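Local coordinates for protein putative sarcosine dimethylglycine methyltransferase (Galdieria sulphuraria, PDB 2O57) that probably transfers methyl groups from S-adenosylmethionine to sarcosine and dimethylglycine, as a class I Rossmann-like methyltransferase, at residues 38-43 against 57-62; 33-38 against 246-251. One frame throughout, in Å; residues are numbered along the deposited sequence.

Interaction 1 of 2, residues 38-43 against 57-62; sequences HVWGGE and DEIREA
R60 NH1 is gripped from several sides: it donates to E43 O and to water 3, and the E43 carboxylate lies over it. The bond from R60 NH1 to E43 O is 2.8 Å long, with an N-H...O angle of 164°. R60 NH2 donates to W40 O, also at 2.8 Å. W40 is the last residue of helix 27-40, and E43 ends the turn after it. Both oxygens lie in the guanidinium plane, although NH1 sits above the carbonyl plane of E43. Water 1 takes a further bond from NH2; water 3 also reaches E43 OE2. The E43 carboxylate stacks almost parallel on one guanidinium face, 3° off. E43 OE1 lies 3.6 Å from R60 NH1, a salt bridge of charges alone, since this oxygen is well out of the guanidinium plane and no N-H points at it. Against the opposite face stands W40 CD1, the indole turned 83° from the guanidinium. Bends at chi2 and chi3 fold the R60 chain back into this place. W40 CZ2 packs against I59 CG2 at 3.7 Å, while W40 NE1 shares water 2 with R60 N. Overall, an arginine clamps a helix C-terminus and its type II' turn, joining N-terminal helices of a Rossmann-like methyltransferase.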
ATOM      1  N   HIS A  38      14.983  19.675 -16.307  1.00 12.69           N
ATOM      2  CA  HIS A  38      16.435  19.813 -16.561  1.00 13.03           C
ATOM      3  C   HIS A  38      17.138  18.501 -16.213  1.00 13.35           C
ATOM      4  O   HIS A  38      18.040  18.082 -16.904  1.00 13.58           O
ATOM      5  CB  HIS A  38      17.020  20.943 -15.730  1.00 12.41           C
ATOM      6  CG  HIS A  38      18.526  21.042 -15.785  1.00 14.29           C
ATOM      7  ND1 HIS A  38      19.205  21.510 -16.893  1.00 13.68           N
ATOM      8  CD2 HIS A  38      19.478  20.722 -14.870  1.00 12.32           C
ATOM      9  CE1 HIS A  38      20.506  21.493 -16.653  1.00 13.65           C
ATOM     10  NE2 HIS A  38      20.698  21.011 -15.438  1.00 14.39           N
ATOM     11  N   VAL A  39      16.715  17.868 -15.126  1.00 13.55           N
ATOM     12  CA  VAL A  39      17.428  16.676 -14.643  1.00 13.51           C
ATOM     13  C   VAL A  39      16.888  15.406 -15.287  1.00 13.11           C
ATOM     14  O   VAL A  39      17.653  14.553 -15.727  1.00 14.28           O
ATOM     15  CB  VAL A  39      17.438  16.601 -13.072  1.00 13.56           C
ATOM     16  CG1 VAL A  39      18.220  15.358 -12.563  1.00 11.87           C
ATOM     17  CG2 VAL A  39      18.010  17.921 -12.446  1.00 12.85           C
ATOM     18  N   TRP A  40      15.570  15.296 -15.375  1.00 13.15           N
ATOM     19  CA  TRP A  40      14.911  14.042 -15.763  1.00 13.26           C
ATOM     20  C   TRP A  40      14.136  14.113 -17.096  1.00 14.53           C
ATOM     21  O   TRP A  40      13.487  13.129 -17.504  1.00 13.79           O
ATOM     22  CB  TRP A  40      13.989  13.575 -14.624  1.00 11.57           C
ATOM     23  CG  TRP A  40      14.786  13.252 -13.358  1.00 12.88           C
ATOM     24  CD1 TRP A  40      15.582  12.167 -13.147  1.00 11.96           C
ATOM     25  CD2 TRP A  40      14.859  14.044 -12.171  1.00 11.68           C
ATOM     26  NE1 TRP A  40      16.161  12.231 -11.896  1.00 12.46           N
ATOM     27  CE2 TRP A  40      15.718  13.371 -11.270  1.00 13.42           C
ATOM     28  CE3 TRP A  40      14.260  15.257 -11.766  1.00 11.25           C
ATOM     29  CZ2 TRP A  40      16.006  13.876  -9.997  1.00 11.96           C
ATOM     30  CZ3 TRP A  40      14.562  15.771 -10.487  1.00 10.91           C
ATOM     31  CH2 TRP A  40      15.410  15.074  -9.619  1.00 12.02           C
ATOM     32  N   GLY A  41      14.201  15.273 -17.780  1.00 15.05           N
ATOM     33  CA  GLY A  41      13.629  15.384 -19.132  1.00 14.09           C
ATOM     34  C   GLY A  41      12.142  15.038 -19.171  1.00 14.14           C
ATOM     35  O   GLY A  41      11.359  15.344 -18.247  1.00 13.98           O
ATOM     36  N   GLY A  42      11.731  14.406 -20.248  1.00 14.03           N
ATOM     37  CA  GLY A  42      10.320  14.166 -20.469  1.00 14.21           C
ATOM     38  C   GLY A  42       9.811  12.884 -19.883  1.00 14.86           C
ATOM     39  O   GLY A  42       8.681  12.486 -20.160  1.00 14.52           O
ATOM     40  N   GLU A  43      10.634  12.215 -19.073  1.00 14.96           N
ATOM     41  CA  GLU A  43      10.191  10.973 -18.431  1.00 14.66           C
ATOM     42  C   GLU A  43       9.863  11.344 -16.993  1.00 14.35           C
ATOM     43  O   GLU A  43      10.764  11.440 -16.127  1.00 14.14           O
ATOM     44  CB  GLU A  43      11.257   9.889 -18.510  1.00 15.10           C
ATOM     45  CG  GLU A  43      10.781   8.540 -18.004  1.00 17.43           C
ATOM     46  CD  GLU A  43      11.924   7.521 -17.818  1.00 18.86           C
ATOM     47  OE1 GLU A  43      13.029   7.769 -18.334  1.00 22.52           O
ATOM     48  OE2 GLU A  43      11.717   6.491 -17.122  1.00 22.66           O
ATOM     49  N   ASP A  57      20.535   5.596  -3.362  1.00 14.75           N
ATOM     50  CA  ASP A  57      19.506   5.269  -4.347  1.00 14.32           C
ATOM     51  C   ASP A  57      19.317   6.451  -5.301  1.00 14.57           C
ATOM     52  O   ASP A  57      19.730   7.559  -5.011  1.00 15.21           O
ATOM     53  CB  ASP A  57      18.199   4.907  -3.623  1.00 14.17           C
ATOM     54  CG  ASP A  57      17.245   4.076  -4.485  1.00 13.38           C
ATOM     55  OD1 ASP A  57      17.657   3.533  -5.514  1.00 13.00           O
ATOM     56  OD2 ASP A  57      16.072   3.951  -4.107  1.00 11.33           O
ATOM     57  N   GLU A  58      18.779   6.212  -6.478  1.00 14.18           N
ATOM     58  CA  GLU A  58      18.548   7.324  -7.392  1.00 14.67           C
ATOM     59  C   GLU A  58      17.049   7.606  -7.516  1.00 13.00           C
ATOM     60  O   GLU A  58      16.221   6.687  -7.493  1.00 11.93           O
ATOM     61  CB  GLU A  58      19.148   7.023  -8.780  1.00 15.32           C
ATOM     62  CG  GLU A  58      20.638   6.624  -8.808  1.00 21.40           C
ATOM     63  CD  GLU A  58      21.590   7.785  -8.646  1.00 30.46           C
ATOM     64  OE1 GLU A  58      21.122   8.934  -8.384  1.00 32.94           O
ATOM     65  OE2 GLU A  58      22.828   7.539  -8.790  1.00 34.24           O
ATOM     66  N   ILE A  59      16.714   8.885  -7.672  1.00 12.02           N
ATOM     67  CA  ILE A  59      15.333   9.321  -7.794  1.00 12.37           C
ATOM     68  C   ILE A  59      14.662   8.664  -9.031  1.00 11.22           C
ATOM     69  O   ILE A  59      13.548   8.195  -8.952  1.00  9.82           O
ATOM     70  CB  ILE A  59      15.285  10.866  -7.854  1.00 11.67           C
ATOM     71  CG1 ILE A  59      15.742  11.444  -6.503  1.00 11.56           C
ATOM     72  CG2 ILE A  59      13.901  11.375  -8.336  1.00 13.57           C
ATOM     73  CD1 ILE A  59      15.776  12.967  -6.439  1.00 13.14           C
ATOM     74  N   ARG A  60      15.357   8.644 -10.166  1.00 10.56           N
ATOM     75  CA  ARG A  60      14.859   7.973 -11.374  1.00 11.37           C
ATOM     76  C   ARG A  60      14.421   6.527 -11.070  1.00 11.61           C
ATOM     77  O   ARG A  60      13.311   6.112 -11.406  1.00 10.75           O
ATOM     78  CB  ARG A  60      15.966   7.948 -12.466  1.00 11.95           C
ATOM     79  CG  ARG A  60      15.680   7.056 -13.672  1.00 13.75           C
ATOM     80  CD  ARG A  60      14.529   7.579 -14.518  1.00 15.40           C
ATOM     81  NE  ARG A  60      14.918   8.738 -15.316  1.00 14.22           N
ATOM     82  CZ  ARG A  60      14.101   9.724 -15.688  1.00 14.67           C
ATOM     83  NH1 ARG A  60      12.812   9.715 -15.315  1.00 12.31           N
ATOM     84  NH2 ARG A  60      14.582  10.725 -16.438  1.00 14.25           N
ATOM     85  N   GLU A  61      15.318   5.766 -10.455  1.00 11.26           N
ATOM     86  CA  GLU A  61      15.048   4.357 -10.121  1.00 12.70           C
ATOM     87  C   GLU A  61      13.828   4.250  -9.199  1.00 12.19           C
ATOM     88  O   GLU A  61      12.941   3.454  -9.450  1.00 12.05           O
ATOM     89  CB  GLU A  61      16.274   3.725  -9.436  1.00 13.26           C
ATOM     90  CG  GLU A  61      17.323   3.178 -10.371  1.00 19.26           C
ATOM     91  CD  GLU A  61      16.817   1.935 -11.145  1.00 25.01           C
ATOM     92  OE1 GLU A  61      17.114   0.774 -10.730  1.00 28.02           O
ATOM     93  OE2 GLU A  61      16.095   2.130 -12.148  1.00 27.90           O
ATOM     94  N   ALA A  62      13.799   5.042  -8.114  1.00 11.32           N
ATOM     95  CA  ALA A  62      12.655   5.037  -7.183  1.00 10.53           C
ATOM     96  C   ALA A  62      11.317   5.431  -7.849  1.00 10.22           C
ATOM     97  O   ALA A  62      10.283   4.837  -7.571  1.00 10.42           O
ATOM     98  CB  ALA A  62      12.923   5.959  -6.018  1.00 10.20           C
TER
HETATM   99  O   HOH W   1      17.342  11.305 -16.616  1.00 47.53           O
HETATM  100  O   HOH W   2      18.014  10.137 -10.772  1.00 18.11           O
HETATM  101  O   HOH W   3      11.367   7.482 -14.319  1.00 30.10           O

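Interaction 2 of 2, residues 33-38 against 246-251; sequences DRFYFH and KAELIK
F35 projects from helix 27-40 onto helix 235-251 and meets L249 and E248 there, a helix-helix packing contact outside the central sheet of the Rossmann-like fold. Ahead of it in sequence D33 and R34, like F37 and H38 after it, turn toward other parts of the chain, D33 to Q117 and F37 to Y124 of helix 115-128, H38 to E255. F35 is the residue that reaches across. Its CG lies anti to the backbone N (chi1 167°), a setting that sends the ring outward, far end first, against the backbone of the facing helix. F35 CZ comes within 3.6 Å of L249 N. Beside it, F35 CE1 lies 3.6 Å from L249 CA. The E248 carbonyl carbon is met by the ring edge, near its plane, whereas L249 CD1 stands over one face of the F35 ring, displaced toward the rim. Y36, next in sequence, has its own ring face against F35 CD2. M268 of helix 262-280 and I256 of helix 253-256 pack against both F35 and L249, adding apolar neighbours to the contact. The polar end of E248 is committed to R252, a salt bridge from OE2 to NE; what E248 lends to F35 is its aliphatic stem, with E248 CG 3.9 Å from F35 CZ.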
ATOM      1  N   ASP A  33       8.991  22.961 -12.591  1.00 14.93           N
ATOM      2  CA  ASP A  33       9.054  22.117 -13.778  1.00 15.83           C
ATOM      3  C   ASP A  33      10.356  22.248 -14.600  1.00 15.17           C
ATOM      4  O   ASP A  33      10.872  21.240 -15.092  1.00 13.92           O
ATOM      5  CB  ASP A  33       7.829  22.256 -14.689  1.00 16.02           C
ATOM      6  CG  ASP A  33       7.733  21.103 -15.675  1.00 22.01           C
ATOM      7  OD1 ASP A  33       7.668  19.905 -15.238  1.00 26.81           O
ATOM      8  OD2 ASP A  33       7.708  21.382 -16.887  1.00 27.91           O
ATOM      9  N   ARG A  34      10.894  23.466 -14.733  1.00 15.19           N
ATOM     10  CA  ARG A  34      12.188  23.663 -15.384  1.00 15.40           C
ATOM     11  C   ARG A  34      13.293  22.837 -14.685  1.00 15.48           C
ATOM     12  O   ARG A  34      14.174  22.270 -15.366  1.00 15.18           O
ATOM     13  CB  ARG A  34      12.601  25.137 -15.381  1.00 16.65           C
ATOM     14  CG  ARG A  34      11.736  26.040 -16.296  1.00 15.79           C
ATOM     15  CD  ARG A  34      12.280  27.463 -16.257  1.00 15.49           C
ATOM     16  NE  ARG A  34      11.584  28.367 -17.182  1.00 15.23           N
ATOM     17  CZ  ARG A  34      11.886  29.657 -17.312  1.00 16.97           C
ATOM     18  NH1 ARG A  34      12.857  30.215 -16.563  1.00 13.95           N
ATOM     19  NH2 ARG A  34      11.234  30.388 -18.180  1.00 13.24           N
ATOM     20  N   PHE A  35      13.264  22.829 -13.350  1.00 14.56           N
ATOM     21  CA  PHE A  35      14.193  22.032 -12.560  1.00 15.16           C
ATOM     22  C   PHE A  35      14.014  20.546 -12.831  1.00 14.56           C
ATOM     23  O   PHE A  35      14.964  19.878 -13.151  1.00 15.55           O
ATOM     24  CB  PHE A  35      14.114  22.318 -11.051  1.00 14.77           C
ATOM     25  CG  PHE A  35      14.841  21.271 -10.206  1.00 17.31           C
ATOM     26  CD1 PHE A  35      16.250  21.244 -10.152  1.00 17.75           C
ATOM     27  CD2 PHE A  35      14.128  20.330  -9.467  1.00 18.02           C
ATOM     28  CE1 PHE A  35      16.929  20.277  -9.380  1.00 16.20           C
ATOM     29  CE2 PHE A  35      14.775  19.357  -8.701  1.00 15.56           C
ATOM     30  CZ  PHE A  35      16.181  19.322  -8.660  1.00 17.20           C
ATOM     31  N   TYR A  36      12.795  20.025 -12.703  1.00 13.85           N
ATOM     32  CA  TYR A  36      12.587  18.583 -12.939  1.00 13.98           C
ATOM     33  C   TYR A  36      12.889  18.187 -14.387  1.00 13.56           C
ATOM     34  O   TYR A  36      13.528  17.151 -14.668  1.00 13.90           O
ATOM     35  CB  TYR A  36      11.153  18.228 -12.634  1.00 13.60           C
ATOM     36  CG  TYR A  36      10.859  18.015 -11.169  1.00 15.31           C
ATOM     37  CD1 TYR A  36      11.210  16.810 -10.533  1.00 14.95           C
ATOM     38  CD2 TYR A  36      10.259  19.025 -10.409  1.00 16.32           C
ATOM     39  CE1 TYR A  36      10.907  16.597  -9.183  1.00 17.39           C
ATOM     40  CE2 TYR A  36       9.972  18.831  -9.053  1.00 16.30           C
ATOM     41  CZ  TYR A  36      10.289  17.609  -8.459  1.00 17.21           C
ATOM     42  OH  TYR A  36       9.992  17.408  -7.130  1.00 16.19           O
ATOM     43  N   PHE A  37      12.425  19.003 -15.321  1.00 12.51           N
ATOM     44  CA  PHE A  37      12.751  18.740 -16.710  1.00 12.42           C
ATOM     45  C   PHE A  37      14.263  18.768 -16.952  1.00 12.13           C
ATOM     46  O   PHE A  37      14.776  17.989 -17.721  1.00 12.11           O
ATOM     47  CB  PHE A  37      11.994  19.723 -17.648  1.00 11.70           C
ATOM     48  CG  PHE A  37      12.161  19.417 -19.099  1.00 12.80           C
ATOM     49  CD1 PHE A  37      11.422  18.401 -19.700  1.00 10.46           C
ATOM     50  CD2 PHE A  37      13.083  20.126 -19.864  1.00 11.63           C
ATOM     51  CE1 PHE A  37      11.583  18.112 -21.088  1.00 13.92           C
ATOM     52  CE2 PHE A  37      13.256  19.853 -21.220  1.00 16.23           C
ATOM     53  CZ  PHE A  37      12.507  18.834 -21.837  1.00 12.64           C
ATOM     54  N   HIS A  38      14.983  19.675 -16.307  1.00 12.69           N
ATOM     55  CA  HIS A  38      16.435  19.813 -16.561  1.00 13.03           C
ATOM     56  C   HIS A  38      17.138  18.501 -16.213  1.00 13.35           C
ATOM     57  O   HIS A  38      18.040  18.082 -16.904  1.00 13.58           O
ATOM     58  CB  HIS A  38      17.020  20.943 -15.730  1.00 12.41           C
ATOM     59  CG  HIS A  38      18.526  21.042 -15.785  1.00 14.29           C
ATOM     60  ND1 HIS A  38      19.205  21.510 -16.893  1.00 13.68           N
ATOM     61  CD2 HIS A  38      19.478  20.722 -14.870  1.00 12.32           C
ATOM     62  CE1 HIS A  38      20.506  21.493 -16.653  1.00 13.65           C
ATOM     63  NE2 HIS A  38      20.698  21.011 -15.438  1.00 14.39           N
ATOM     64  N   LYS A 246      15.472  17.620  -2.592  1.00  9.58           N
ATOM     65  CA  LYS A 246      16.186  18.768  -2.030  1.00 10.12           C
ATOM     66  C   LYS A 246      17.691  18.661  -2.228  1.00 10.84           C
ATOM     67  O   LYS A 246      18.354  19.670  -2.510  1.00 10.72           O
ATOM     68  CB  LYS A 246      15.853  18.967  -0.545  1.00 11.27           C
ATOM     69  CG  LYS A 246      16.391  20.296   0.021  1.00 11.99           C
ATOM     70  CD  LYS A 246      15.896  20.576   1.475  1.00 12.32           C
ATOM     71  CE  LYS A 246      16.557  19.622   2.402  1.00 17.50           C
ATOM     72  NZ  LYS A 246      17.967  20.112   2.684  1.00 18.34           N
ATOM     73  N   ALA A 247      18.234  17.452  -2.047  1.00 10.85           N
ATOM     74  CA  ALA A 247      19.662  17.214  -2.258  1.00 10.55           C
ATOM     75  C   ALA A 247      20.035  17.502  -3.725  1.00  9.79           C
ATOM     76  O   ALA A 247      21.055  18.110  -3.998  1.00  8.94           O
ATOM     77  CB  ALA A 247      20.014  15.740  -1.883  1.00  9.87           C
ATOM     78  N   GLU A 248      19.222  17.022  -4.661  1.00 10.20           N
ATOM     79  CA  GLU A 248      19.461  17.292  -6.094  1.00 10.98           C
ATOM     80  C   GLU A 248      19.363  18.782  -6.450  1.00 10.50           C
ATOM     81  O   GLU A 248      20.164  19.294  -7.255  1.00 10.72           O
ATOM     82  CB  GLU A 248      18.499  16.476  -6.985  1.00 11.27           C
ATOM     83  CG  GLU A 248      18.921  16.516  -8.467  1.00 13.06           C
ATOM     84  CD  GLU A 248      20.195  15.705  -8.754  1.00 16.47           C
ATOM     85  OE1 GLU A 248      20.651  14.894  -7.903  1.00 17.02           O
ATOM     86  OE2 GLU A 248      20.774  15.908  -9.828  1.00 19.24           O
ATOM     87  N   LEU A 249      18.432  19.485  -5.826  1.00 10.49           N
ATOM     88  CA  LEU A 249      18.280  20.927  -6.067  1.00 10.75           C
ATOM     89  C   LEU A 249      19.579  21.664  -5.604  1.00 10.85           C
ATOM     90  O   LEU A 249      20.078  22.592  -6.265  1.00 11.03           O
ATOM     91  CB  LEU A 249      17.043  21.443  -5.327  1.00 10.06           C
ATOM     92  CG  LEU A 249      16.809  22.969  -5.250  1.00 12.76           C
ATOM     93  CD1 LEU A 249      16.653  23.510  -6.688  1.00 13.97           C
ATOM     94  CD2 LEU A 249      15.582  23.330  -4.436  1.00 11.80           C
ATOM     95  N   ILE A 250      20.106  21.247  -4.460  1.00 11.51           N
ATOM     96  CA  ILE A 250      21.350  21.849  -3.929  1.00 11.34           C
ATOM     97  C   ILE A 250      22.515  21.500  -4.863  1.00 11.32           C
ATOM     98  O   ILE A 250      23.321  22.375  -5.237  1.00 10.71           O
ATOM     99  CB  ILE A 250      21.585  21.413  -2.454  1.00 11.56           C
ATOM    100  CG1 ILE A 250      20.574  22.144  -1.559  1.00 11.71           C
ATOM    101  CG2 ILE A 250      23.051  21.689  -2.026  1.00 11.78           C
ATOM    102  CD1 ILE A 250      20.455  21.553  -0.108  1.00 13.45           C
ATOM    103  N   LYS A 251      22.577  20.241  -5.274  1.00 11.40           N
ATOM    104  CA  LYS A 251      23.631  19.786  -6.183  1.00 12.20           C
ATOM    105  C   LYS A 251      23.695  20.632  -7.465  1.00 13.16           C
ATOM    106  O   LYS A 251      24.793  20.978  -7.947  1.00 12.30           O
ATOM    107  CB  LYS A 251      23.399  18.333  -6.562  1.00 12.39           C
ATOM    108  CG  LYS A 251      24.405  17.797  -7.561  1.00 14.77           C
ATOM    109  CD  LYS A 251      24.455  16.269  -7.612  1.00 15.76           C
ATOM    110  CE  LYS A 251      25.553  15.837  -8.607  1.00 21.31           C
ATOM    111  NZ  LYS A 251      25.292  14.459  -9.176  1.00 19.77           N
TER

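In the fold
Helix 27-40 takes part in both contacts: F35 meets helix 235-251 in interaction 2, and the last residue of the helix and the following bend meet the start of helix 59-76 in interaction 1. The segments overlap at H38, which takes no part in either contact, and the centres lie about 10 Å apart. Along the chain, interaction 1 closes a short loop near the N-terminus, whereas interaction 2 reaches across more than 200 residues. W40 and F35, on successive turns, both reach E248, W40 CH2 lying 4.0 Å from E248 CG. Helix 27-40 is thereby packed against helix 59-76 and against helix 235-251, which follows most of the Rossmann-like sheet in sequence.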